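Endo-1,4-b-d-mannanase (Trichoderma reesei, PDB 1QNR) hydrolyses internal beta-1,4-mannosidic linkages in mannan chains, acting as an endo-mannanase of glycoside hydrolase family 5. Local coordinates at residues 94-99 with 153-158; 133-138 with 181-186; 211-216 with 251-256. All coordinates share one frame; numbering follows the deposited sequence. Where two conformers were deposited one is given.

Contact 1 of 3, residues 94-99 with 153-158. With NAG (2-acetamido-2-deoxy-beta-D-glucopyranose), chain G.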
loop_
_atom_site.group_PDB
_atom_site.type_symbol
_atom_site.label_atom_id
_atom_site.label_comp_id
_atom_site.label_asym_id
_atom_site.label_seq_id
_atom_site.Cartn_x
_atom_site.Cartn_y
_atom_site.Cartn_z
ATOM N N TYR A 94 -7.862 1.247 16.434
ATOM C CA TYR A 94 -8.773 2.389 16.299
ATOM C C TYR A 94 -8.986 2.798 14.847
ATOM O O TYR A 94 -10.039 3.247 14.414
ATOM C CB TYR A 94 -8.386 3.574 17.238
ATOM C CG TYR A 94 -9.573 4.564 17.270
ATOM C CD1 TYR A 94 -10.709 4.274 18.048
ATOM C CD2 TYR A 94 -9.625 5.689 16.460
ATOM C CE1 TYR A 94 -11.820 5.111 18.042
ATOM C CE2 TYR A 94 -10.736 6.518 16.450
ATOM C CZ TYR A 94 -11.823 6.229 17.237
ATOM O OH TYR A 94 -12.938 7.077 17.280
ATOM N N VAL A 95 -7.865 2.732 14.039
ATOM C CA VAL A 95 -7.986 3.002 12.604
ATOM C C VAL A 95 -8.966 2.057 11.947
ATOM O O VAL A 95 -9.800 2.499 11.138
ATOM C CB VAL A 95 -6.558 2.930 11.952
ATOM C CG1 VAL A 95 -6.662 3.067 10.424
ATOM C CG2 VAL A 95 -5.687 4.039 12.496
ATOM N N VAL A 96 -8.874 0.761 12.272
ATOM C CA VAL A 96 -9.876 -0.175 11.693
ATOM C C VAL A 96 -11.296 0.105 12.237
ATOM O O VAL A 96 -12.235 0.101 11.417
ATOM C CB VAL A 96 -9.471 -1.620 12.029
ATOM C CG1 VAL A 96 -10.517 -2.631 11.556
ATOM C CG2 VAL A 96 -8.095 -1.936 11.421
ATOM N N GLN A 97 -11.446 0.468 13.511
ATOM C CA GLN A 97 -12.749 0.844 14.092
ATOM C C GLN A 97 -13.337 2.034 13.342
ATOM O O GLN A 97 -14.528 2.048 12.978
ATOM C CB GLN A 97 -12.585 1.129 15.621
ATOM C CG GLN A 97 -13.922 1.592 16.230
ATOM C CD GLN A 97 -13.913 2.100 17.635
ATOM O OE1 GLN A 97 -14.875 2.858 18.082
ATOM N NE2 GLN A 97 -12.970 1.768 18.463
ATOM N N SER A 98 -12.515 3.074 13.077
ATOM C CA SER A 98 -12.978 4.302 12.371
ATOM C C SER A 98 -13.313 4.009 10.931
ATOM O O SER A 98 -14.266 4.565 10.319
ATOM C CB SER A 98 -11.862 5.383 12.535
ATOM O OG SER A 98 -12.351 6.606 11.955
ATOM N N ALA A 99 -12.526 3.118 10.255
ATOM C CA ALA A 99 -12.871 2.740 8.851
ATOM C C ALA A 99 -14.234 2.044 8.839
ATOM O O ALA A 99 -15.082 2.315 7.949
ATOM C CB ALA A 99 -11.774 1.805 8.291
ATOM N N SER A 153 -4.662 -11.905 12.435
ATOM C CA SER A 153 -5.676 -12.491 13.334
ATOM C C SER A 153 -6.490 -11.428 14.025
ATOM O O SER A 153 -7.649 -11.805 14.462
ATOM C CB SER A 153 -4.992 -13.421 14.330
ATOM O OG SER A 153 -4.116 -12.700 15.160
ATOM N N ARG A 154 -6.055 -10.175 14.141
ATOM C CA ARG A 154 -6.899 -9.165 14.774
ATOM C C ARG A 154 -8.094 -8.781 13.946
ATOM O O ARG A 154 -9.165 -8.354 14.504
ATOM C CB ARG A 154 -6.100 -7.829 15.071
ATOM C CG ARG A 154 -5.042 -8.092 16.119
ATOM C CD ARG A 154 -4.171 -6.848 16.405
ATOM N NE ARG A 154 -4.685 -6.013 17.529
ATOM C CZ ARG A 154 -4.487 -6.315 18.806
ATOM N NH1 ARG A 154 -3.759 -7.401 19.162
ATOM N NH2 ARG A 154 -4.996 -5.557 19.785
ATOM N N TYR A 155 -7.943 -8.745 12.587
ATOM C CA TYR A 155 -8.963 -8.114 11.734
ATOM C C TYR A 155 -9.482 -9.089 10.683
ATOM O O TYR A 155 -10.169 -8.680 9.731
ATOM C CB TYR A 155 -8.403 -6.857 11.026
ATOM C CG TYR A 155 -7.554 -5.978 11.952
ATOM C CD1 TYR A 155 -8.116 -5.408 13.087
ATOM C CD2 TYR A 155 -6.227 -5.680 11.645
ATOM C CE1 TYR A 155 -7.354 -4.644 13.992
ATOM C CE2 TYR A 155 -5.482 -4.900 12.538
ATOM C CZ TYR A 155 -6.035 -4.361 13.662
ATOM O OH TYR A 155 -5.235 -3.572 14.482
ATOM N N ALA A 156 -9.161 -10.408 10.797
ATOM C CA ALA A 156 -9.536 -11.397 9.763
ATOM C C ALA A 156 -11.018 -11.422 9.447
ATOM O O ALA A 156 -11.409 -11.736 8.286
ATOM C CB ALA A 156 -9.055 -12.833 10.135
ATOM N N ASN A 157 -11.934 -11.082 10.407
ATOM C CA ASN A 157 -13.349 -11.115 10.138
ATOM C C ASN A 157 -14.013 -9.735 10.043
ATOM O O ASN A 157 -15.269 -9.596 9.977
ATOM C CB ASN A 157 -14.111 -11.938 11.205
ATOM C CG ASN A 157 -13.562 -13.338 11.284
ATOM O OD1 ASN A 157 -12.495 -13.723 11.827
ATOM N ND2 ASN A 157 -14.337 -14.279 10.670
ATOM N N SER A 158 -13.171 -8.705 9.951
ATOM C CA SER A 158 -13.673 -7.344 9.749
ATOM C C SER A 158 -13.971 -7.071 8.270
ATOM O O SER A 158 -13.101 -7.358 7.397
ATOM C CB SER A 158 -12.608 -6.289 10.249
ATOM O OG SER A 158 -13.110 -4.945 9.854
HETATM C C1 NAG G . -14.004 -15.851 10.538
HETATM C C2 NAG G . -15.243 -16.684 10.830
HETATM C C3 NAG G . -14.785 -18.124 10.596
HETATM C C4 NAG G . -14.212 -18.303 9.171
HETATM C C5 NAG G . -13.024 -17.327 8.937
HETATM C C6 NAG G . -12.490 -17.385 7.509
HETATM C C7 NAG G . -16.860 -16.244 12.633
HETATM C C8 NAG G . -17.067 -16.228 14.113
HETATM N N2 NAG G . -15.555 -16.447 12.272
HETATM O O3 NAG G . -15.949 -18.965 10.748
HETATM O O4 NAG G . -13.681 -19.672 9.051
HETATM O O5 NAG G . -13.542 -16.004 9.167
HETATM O O6 NAG G . -11.228 -16.617 7.456
HETATM O O7 NAG G . -17.721 -16.181 11.810
#

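Contact 2 of 3, residues 133-138 with 181-186. With NAG (2-acetamido-2-deoxy-beta-D-glucopyranose), chain F.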
loop_
_atom_site.group_PDB
_atom_site.type_symbol
_atom_site.label_atom_id
_atom_site.label_comp_id
_atom_site.label_asym_id
_atom_site.label_seq_id
_atom_site.Cartn_x
_atom_site.Cartn_y
_atom_site.Cartn_z
ATOM N N THR A 133 19.539 -10.986 1.091
ATOM C CA THR A 133 19.393 -12.338 1.696
ATOM C C THR A 133 18.218 -12.368 2.671
ATOM O O THR A 133 17.813 -13.484 3.096
ATOM C CB THR A 133 20.660 -12.820 2.429
ATOM O OG1 THR A 133 20.919 -12.029 3.564
ATOM C CG2 THR A 133 21.864 -12.749 1.460
ATOM N N TRP A 134 17.588 -11.235 3.018
ATOM C CA TRP A 134 16.450 -11.191 3.944
ATOM C C TRP A 134 15.355 -12.177 3.570
ATOM O O TRP A 134 14.775 -12.889 4.443
ATOM C CB TRP A 134 15.845 -9.753 3.972
ATOM C CG TRP A 134 14.629 -9.644 4.915
ATOM C CD1 TRP A 134 14.649 -9.397 6.238
ATOM C CD2 TRP A 134 13.232 -9.650 4.537
ATOM N NE1 TRP A 134 13.343 -9.391 6.788
ATOM C CE2 TRP A 134 12.479 -9.474 5.729
ATOM C CE3 TRP A 134 12.570 -9.813 3.314
ATOM C CZ2 TRP A 134 11.070 -9.500 5.713
ATOM C CZ3 TRP A 134 11.161 -9.769 3.324
ATOM C CH2 TRP A 134 10.420 -9.597 4.498
ATOM N N TYR A 135 15.054 -12.288 2.270
ATOM C CA TYR A 135 13.971 -13.135 1.763
ATOM C C TYR A 135 14.147 -14.612 2.120
ATOM O O TYR A 135 13.108 -15.330 2.150
ATOM C CB TYR A 135 13.838 -12.991 0.224
ATOM C CG TYR A 135 13.360 -11.567 -0.155
ATOM C CD1 TYR A 135 12.026 -11.180 -0.089
ATOM C CD2 TYR A 135 14.318 -10.602 -0.541
ATOM C CE1 TYR A 135 11.630 -9.865 -0.366
ATOM C CE2 TYR A 135 13.935 -9.280 -0.844
ATOM C CZ TYR A 135 12.581 -8.940 -0.756
ATOM O OH TYR A 135 12.148 -7.636 -1.012
ATOM N N THR A 136 15.400 -15.067 2.326
ATOM C CA THR A 136 15.618 -16.502 2.631
ATOM C C THR A 136 16.333 -16.647 3.953
ATOM O O THR A 136 16.908 -17.751 4.248
ATOM C CB THR A 136 16.490 -17.124 1.497
ATOM O OG1 THR A 136 17.704 -16.404 1.245
ATOM C CG2 THR A 136 15.689 -17.215 0.221
ATOM N N ASN A 137 16.359 -15.630 4.820
ATOM C CA ASN A 137 16.957 -15.685 6.176
ATOM C C ASN A 137 15.951 -16.346 7.130
ATOM O O ASN A 137 14.863 -15.775 7.363
ATOM C CB ASN A 137 17.349 -14.259 6.601
ATOM C CG ASN A 137 17.938 -14.100 7.980
ATOM O OD1 ASN A 137 17.460 -14.749 8.938
ATOM N ND2 ASN A 137 18.917 -13.211 8.122
ATOM N N THR A 138 16.269 -17.597 7.611
ATOM C CA THR A 138 15.222 -18.296 8.373
ATOM C C THR A 138 14.756 -17.572 9.647
ATOM O O THR A 138 13.546 -17.524 9.905
ATOM C CB THR A 138 15.736 -19.725 8.787
ATOM O OG1 THR A 138 16.168 -20.404 7.548
ATOM C CG2 THR A 138 14.627 -20.465 9.501
ATOM N N VAL A 181 9.597 -14.061 -6.605
ATOM C CA VAL A 181 8.451 -14.936 -6.984
ATOM C C VAL A 181 8.259 -16.015 -5.925
ATOM O O VAL A 181 7.112 -16.259 -5.486
ATOM C CB VAL A 181 8.670 -15.548 -8.374
ATOM C CG1 VAL A 181 7.567 -16.573 -8.648
ATOM C CG2 VAL A 181 8.640 -14.487 -9.500
ATOM N N GLN A 182 9.316 -16.713 -5.499
ATOM C CA GLN A 182 9.159 -17.810 -4.535
ATOM C C GLN A 182 8.770 -17.312 -3.160
ATOM O O GLN A 182 7.881 -17.931 -2.519
ATOM C CB GLN A 182 10.428 -18.736 -4.423
ATOM C CG GLN A 182 10.797 -19.447 -5.748
ATOM C CD GLN A 182 9.630 -20.135 -6.415
ATOM O OE1 GLN A 182 8.806 -20.858 -5.762
ATOM N NE2 GLN A 182 9.386 -19.910 -7.714
ATOM N N TRP A 183 9.302 -16.174 -2.706
ATOM C CA TRP A 183 8.904 -15.631 -1.381
ATOM C C TRP A 183 7.440 -15.165 -1.432
ATOM O O TRP A 183 6.651 -15.516 -0.512
ATOM C CB TRP A 183 9.842 -14.428 -1.116
ATOM C CG TRP A 183 9.452 -13.632 0.119
ATOM C CD1 TRP A 183 9.756 -13.947 1.440
ATOM C CD2 TRP A 183 8.725 -12.380 0.158
ATOM N NE1 TRP A 183 9.193 -13.022 2.292
ATOM C CE2 TRP A 183 8.558 -12.051 1.507
ATOM C CE3 TRP A 183 8.172 -11.567 -0.848
ATOM C CZ2 TRP A 183 7.920 -10.869 1.875
ATOM C CZ3 TRP A 183 7.510 -10.377 -0.446
ATOM C CH2 TRP A 183 7.372 -10.046 0.922
ATOM N N ALA A 184 7.035 -14.440 -2.485
ATOM C CA ALA A 184 5.646 -13.972 -2.530
ATOM C C ALA A 184 4.646 -15.108 -2.657
ATOM O O ALA A 184 3.535 -15.047 -2.074
ATOM C CB ALA A 184 5.471 -12.985 -3.698
ATOM N N THR A 185 5.043 -16.192 -3.370
ATOM C CA THR A 185 4.168 -17.364 -3.467
ATOM C C THR A 185 3.977 -17.963 -2.083
ATOM O O THR A 185 2.778 -18.225 -1.646
ATOM C CB THR A 185 4.828 -18.394 -4.448
ATOM O OG1 THR A 185 4.878 -17.857 -5.754
ATOM C CG2 THR A 185 4.036 -19.714 -4.490
ATOM N N SER A 186 5.029 -18.252 -1.337
ATOM C CA SER A 186 4.910 -18.860 -0.010
ATOM C C SER A 186 4.207 -17.967 1.009
ATOM O O SER A 186 3.312 -18.449 1.782
ATOM C CB SER A 186 6.324 -19.209 0.524
ATOM O OG SER A 186 6.139 -19.928 1.740
HETATM C C1 NAG F . 24.631 -9.700 0.190
HETATM C C2 NAG F . 25.652 -9.100 -0.756
HETATM C C3 NAG F . 25.710 -10.059 -1.924
HETATM C C4 NAG F . 26.105 -11.420 -1.317
HETATM C C5 NAG F . 25.008 -11.929 -0.329
HETATM C C6 NAG F . 25.394 -13.289 0.234
HETATM C C7 NAG F . 26.048 -6.645 -0.870
HETATM C C8 NAG F . 25.511 -5.345 -1.350
HETATM N N2 NAG F . 25.217 -7.715 -1.025
HETATM O O3 NAG F . 26.763 -9.596 -2.783
HETATM O O4 NAG F . 26.279 -12.426 -2.319
HETATM O O5 NAG F . 24.987 -10.970 0.725
HETATM O O6 NAG F . 26.622 -13.215 0.897
HETATM O O7 NAG F . 27.109 -6.744 -0.400
#

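Contact 3 of 3, residues 211-216 with 251-256. With NAG (2-acetamido-2-deoxy-beta-D-glucopyranose), chain H.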
loop_
_atom_site.group_PDB
_atom_site.type_symbol
_atom_site.label_atom_id
_atom_site.label_comp_id
_atom_site.label_asym_id
_atom_site.label_seq_id
_atom_site.Cartn_x
_atom_site.Cartn_y
_atom_site.Cartn_z
ATOM N N THR A 211 7.153 -4.757 -22.310
ATOM C CA THR A 211 6.313 -4.133 -23.336
ATOM C C THR A 211 6.387 -2.602 -23.341
ATOM O O THR A 211 5.654 -1.924 -24.086
ATOM C CB THR A 211 4.847 -4.502 -23.052
ATOM O OG1 THR A 211 4.552 -4.203 -21.648
ATOM C CG2 THR A 211 4.551 -5.979 -23.267
ATOM N N GLY A 212 7.359 -2.040 -22.601
ATOM C CA GLY A 212 7.566 -0.614 -22.498
ATOM C C GLY A 212 8.623 -0.085 -23.496
ATOM O O GLY A 212 8.881 -0.705 -24.545
ATOM N N ASP A 213 9.248 1.004 -23.070
ATOM C CA ASP A 213 10.232 1.701 -23.940
ATOM C C ASP A 213 11.680 1.486 -23.504
ATOM O O ASP A 213 12.558 2.219 -23.999
ATOM C CB ASP A 213 9.920 3.164 -24.028
ATOM C CG ASP A 213 10.158 4.003 -22.773
ATOM O OD1 ASP A 213 10.417 3.405 -21.687
ATOM O OD2 ASP A 213 10.096 5.266 -22.863
ATOM N N GLY A 214 11.881 0.553 -22.557
ATOM C CA GLY A 214 13.302 0.327 -22.198
ATOM C C GLY A 214 13.841 1.294 -21.179
ATOM O O GLY A 214 15.044 1.093 -20.803
ATOM N N ALA A 215 13.080 2.254 -20.649
ATOM C CA ALA A 215 13.633 3.105 -19.570
ATOM C C ALA A 215 13.957 2.219 -18.346
ATOM O O ALA A 215 13.339 1.128 -18.191
ATOM C CB ALA A 215 12.579 4.188 -19.225
ATOM N N TYR A 216 14.799 2.704 -17.414
ATOM C CA TYR A 216 15.156 1.930 -16.235
ATOM C C TYR A 216 14.017 1.249 -15.472
ATOM O O TYR A 216 14.184 0.050 -15.214
ATOM C CB TYR A 216 16.111 2.630 -15.234
ATOM C CG TYR A 216 16.655 1.617 -14.169
ATOM C CD1 TYR A 216 17.643 0.656 -14.444
ATOM C CD2 TYR A 216 16.224 1.614 -12.876
ATOM C CE1 TYR A 216 18.107 -0.177 -13.452
ATOM C CE2 TYR A 216 16.593 0.773 -11.856
ATOM C CZ TYR A 216 17.579 -0.145 -12.147
ATOM O OH TYR A 216 18.126 -1.099 -11.253
ATOM N N TYR A 251 7.125 13.520 -17.096
ATOM C CA TYR A 251 5.797 13.222 -16.585
ATOM C C TYR A 251 4.909 12.549 -17.574
ATOM O O TYR A 251 4.090 11.626 -17.261
ATOM C CB TYR A 251 5.150 14.540 -16.059
ATOM C CG TYR A 251 5.855 15.134 -14.860
ATOM C CD1 TYR A 251 6.199 14.419 -13.724
ATOM C CD2 TYR A 251 6.210 16.521 -14.844
ATOM C CE1 TYR A 251 6.841 14.969 -12.645
ATOM C CE2 TYR A 251 6.824 17.056 -13.768
ATOM C CZ TYR A 251 7.135 16.348 -12.638
ATOM O OH TYR A 251 7.765 16.919 -11.566
ATOM N N THR A 252 4.897 12.904 -18.883
ATOM C CA THR A 252 4.010 12.320 -19.887
ATOM C C THR A 252 4.286 10.856 -20.196
ATOM O O THR A 252 3.345 10.129 -20.581
ATOM C CB THR A 252 4.035 13.166 -21.199
ATOM O OG1 THR A 252 5.446 13.182 -21.582
ATOM C CG2 THR A 252 3.618 14.592 -21.001
ATOM N N TRP A 253 5.494 10.392 -19.870
ATOM C CA TRP A 253 5.864 8.967 -19.941
ATOM C C TRP A 253 4.977 8.125 -19.010
ATOM O O TRP A 253 4.807 6.931 -19.169
ATOM C CB TRP A 253 7.350 8.827 -19.564
ATOM C CG TRP A 253 7.932 7.452 -19.352
ATOM C CD1 TRP A 253 8.598 6.714 -20.295
ATOM C CD2 TRP A 253 7.964 6.646 -18.126
ATOM N NE1 TRP A 253 9.022 5.528 -19.749
ATOM C CE2 TRP A 253 8.638 5.449 -18.421
ATOM C CE3 TRP A 253 7.450 6.886 -16.839
ATOM C CZ2 TRP A 253 8.828 4.444 -17.472
ATOM C CZ3 TRP A 253 7.661 5.889 -15.866
ATOM C CH2 TRP A 253 8.329 4.694 -16.199
ATOM N N GLY A 254 4.383 8.730 -17.975
ATOM C CA GLY A 254 3.522 8.008 -17.030
ATOM C C GLY A 254 2.279 7.428 -17.665
ATOM O O GLY A 254 1.783 6.403 -17.164
ATOM N N ASN A 255 1.772 8.033 -18.753
ATOM C CA ASN A 255 0.570 7.473 -19.389
ATOM C C ASN A 255 0.863 6.088 -19.955
ATOM O O ASN A 255 0.054 5.157 -19.782
ATOM C CB ASN A 255 0.047 8.429 -20.504
ATOM C CG ASN A 255 -0.363 9.729 -19.827
ATOM O OD1 ASN A 255 -1.343 9.834 -19.060
ATOM N ND2 ASN A 255 0.419 10.824 -20.004
ATOM N N GLY A 256 2.006 5.913 -20.659
ATOM C CA GLY A 256 2.364 4.590 -21.183
ATOM C C GLY A 256 2.633 3.574 -20.063
ATOM O O GLY A 256 2.375 2.375 -20.201
HETATM C C1 NAG H . 9.079 12.870 -23.074
HETATM C C2 NAG H . 8.725 13.747 -24.231
HETATM C C3 NAG H . 8.200 12.986 -25.441
HETATM C C4 NAG H . 8.969 11.657 -25.547
HETATM C C5 NAG H . 8.817 10.806 -24.255
HETATM C C6 NAG H . 9.562 9.491 -24.391
HETATM C C7 NAG H . 7.972 15.921 -23.225
HETATM C C8 NAG H . 6.805 16.841 -23.119
HETATM N N2 NAG H . 7.698 14.753 -23.857
HETATM O O3 NAG H . 8.379 13.835 -26.583
HETATM O O4 NAG H . 8.449 10.844 -26.630
HETATM O O5 NAG H . 9.366 11.488 -23.152
HETATM O O6 NAG H . 9.712 8.800 -23.215
HETATM O O7 NAG H . 9.021 16.173 -22.829
#

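Contact 1 of 3, residues 94-99 with 153-158
Val96 on Tyr155 is an apolar CH-pi contact between two neighbouring outer helices of the TIM barrel, and it illustrates how one valine can join a helix to the end of its neighbour and the turn that follows. Helix 90-102 leads into strand 105-109 and helix 138-155 leads toward strand 161-165; the two strands lie side by side and parallel in the barrel wall. Val96 CG2 stands 3.8 Å from the centroid of the Tyr155 ring and only 9° off its normal, so the methyl sits squarely over the face. On the opposite face the ring is covered by CB of its own neighbour Arg154, which leaves the phenol sandwiched between two aliphatic groups. The valine torsion divides the labour of its branches: CG1, anti to the backbone N (chi1 176°), approaches Ser158 OG at 3.9 Å and also brushes Tyr155 CD1, while CG2 sits over the ring. The polar ends find partners beside this apolar contact. Tyr155 OH bonds to Asp93, which also forms a salt bridge with Arg154, and Ser158 OG has Glu100 and the backbone N of Ala160 as partners. A type I turn, closed by Ser158 N on Tyr155 O at 3.0 Å, brings the serine back beside the tyrosine. Within that turn Asn157 carries an N-glycan, with its ND2 covalently joined to C1 of the N-acetylglucosamine at 1.6 Å.

Contact 2 of 3, residues 133-138 with 181-186
The indole of Trp183, on helix 178-194, receives two aromatic rings from the segment 133-138, where 134-135 form a short 3-10 turn, each ring turned differently against it. Tyr135 comes edge first: the edge bearing CD1 and CE1 points at one face of the indole, with the ring planes at 78° in a T-shaped pair whose centroids, phenol to five-membered ring, are 5.0 Å apart. The leading atom is Tyr135 CD1, 3.5 Å from Trp183 CD2. Trp134 meets the same indole at a slant, its six-membered ring inclined by 57° to the five-membered ring of Trp183. Here the far end of the benzo ring does the touching, with Trp134 CZ3 lying 3.7 Å from Trp183 CZ2. Reaching it depends on the torsion that sets CG of Trp134 opposite its backbone N (chi1 179°), which sends the long indole past Tyr135; CE3 of Trp134 then covers one face of the phenol near its rim. The three rings thus make an aromatic cluster joining the loop ahead of helix 138-155 to helix 178-194, two of the outer helices of the barrel. Trp183 NE1 is hydrogen-bonded to Gln141 OE1, and Tyr135 OH to the carbonyl O of Arg171. With these two groups satisfied, the rings can meet through carbon edges and pi faces, which implies cohesion by dispersion and weak electrostatics, with orientation probably set by shape and by the outlying hydrogen bonds.

Contact 3 of 3, residues 211-216 with 251-256
Asp213 and Trp253 meet through an indole-carboxylate hydrogen bond, which ties a long loop on the barrel's rim to helix 253-267, and the aspartate is itself shaped by an Asx turn. Trp253 NE1 donates to Asp213 OD1 over 3.2 Å in a nearly straight bond (168°). The acceptor lies close to the indole plane, but the N-H reaches OD1 on the syn side and 32° out of the carboxylate plane. Beside this bond the methyl of Ala215 approaches the indole obliquely, with CB 3.8 Å from Trp253 NE1. One step outward, Ala215 N donates to the same OD1 at 3.1 Å; this bond closes the Asx turn, and two N-H groups then grip the one oxygen from opposite faces of the carboxylate. Asp213 can fold back this way because its CG sits between the backbone N and the carbonyl carbon (chi1 70°). Trp247 and Trp257 pack against Trp253, Pro217 of the loop also touches it, and its backbone N bonds to Asn250 OD1. A leucine in place of Trp253 would probably leave Asp213 OD1 without its indole donor and open a gap beside Ala215, freeing the loop to shift. The N-acetylglucosamine of chain H also lies close by, its O6 at the edge of the indole near its plane, 3.8 Å from Trp253 CD1.

Overall arrangement
All three contacts join outer elements of one TIM barrel, but their chemistry follows their depth. Contacts 1 and 2 are buried and rely on aromatic faces and edges, their polar groups finding partners beyond the touching segments; contact 3, partly buried, depends on a carboxylate. Helix 138-155 links the first two: contact 1 uses its C-terminal part, and the loop of contact 2 leads into its start. Their segments alternate along the chain, although their centres are 27 Å apart. Contact 3 follows in series and lies across the chain's centre from contact 1, with centres 38 Å apart. An N-acetylglucosamine accompanies each contact, covalently bonded within the segments of contact 1.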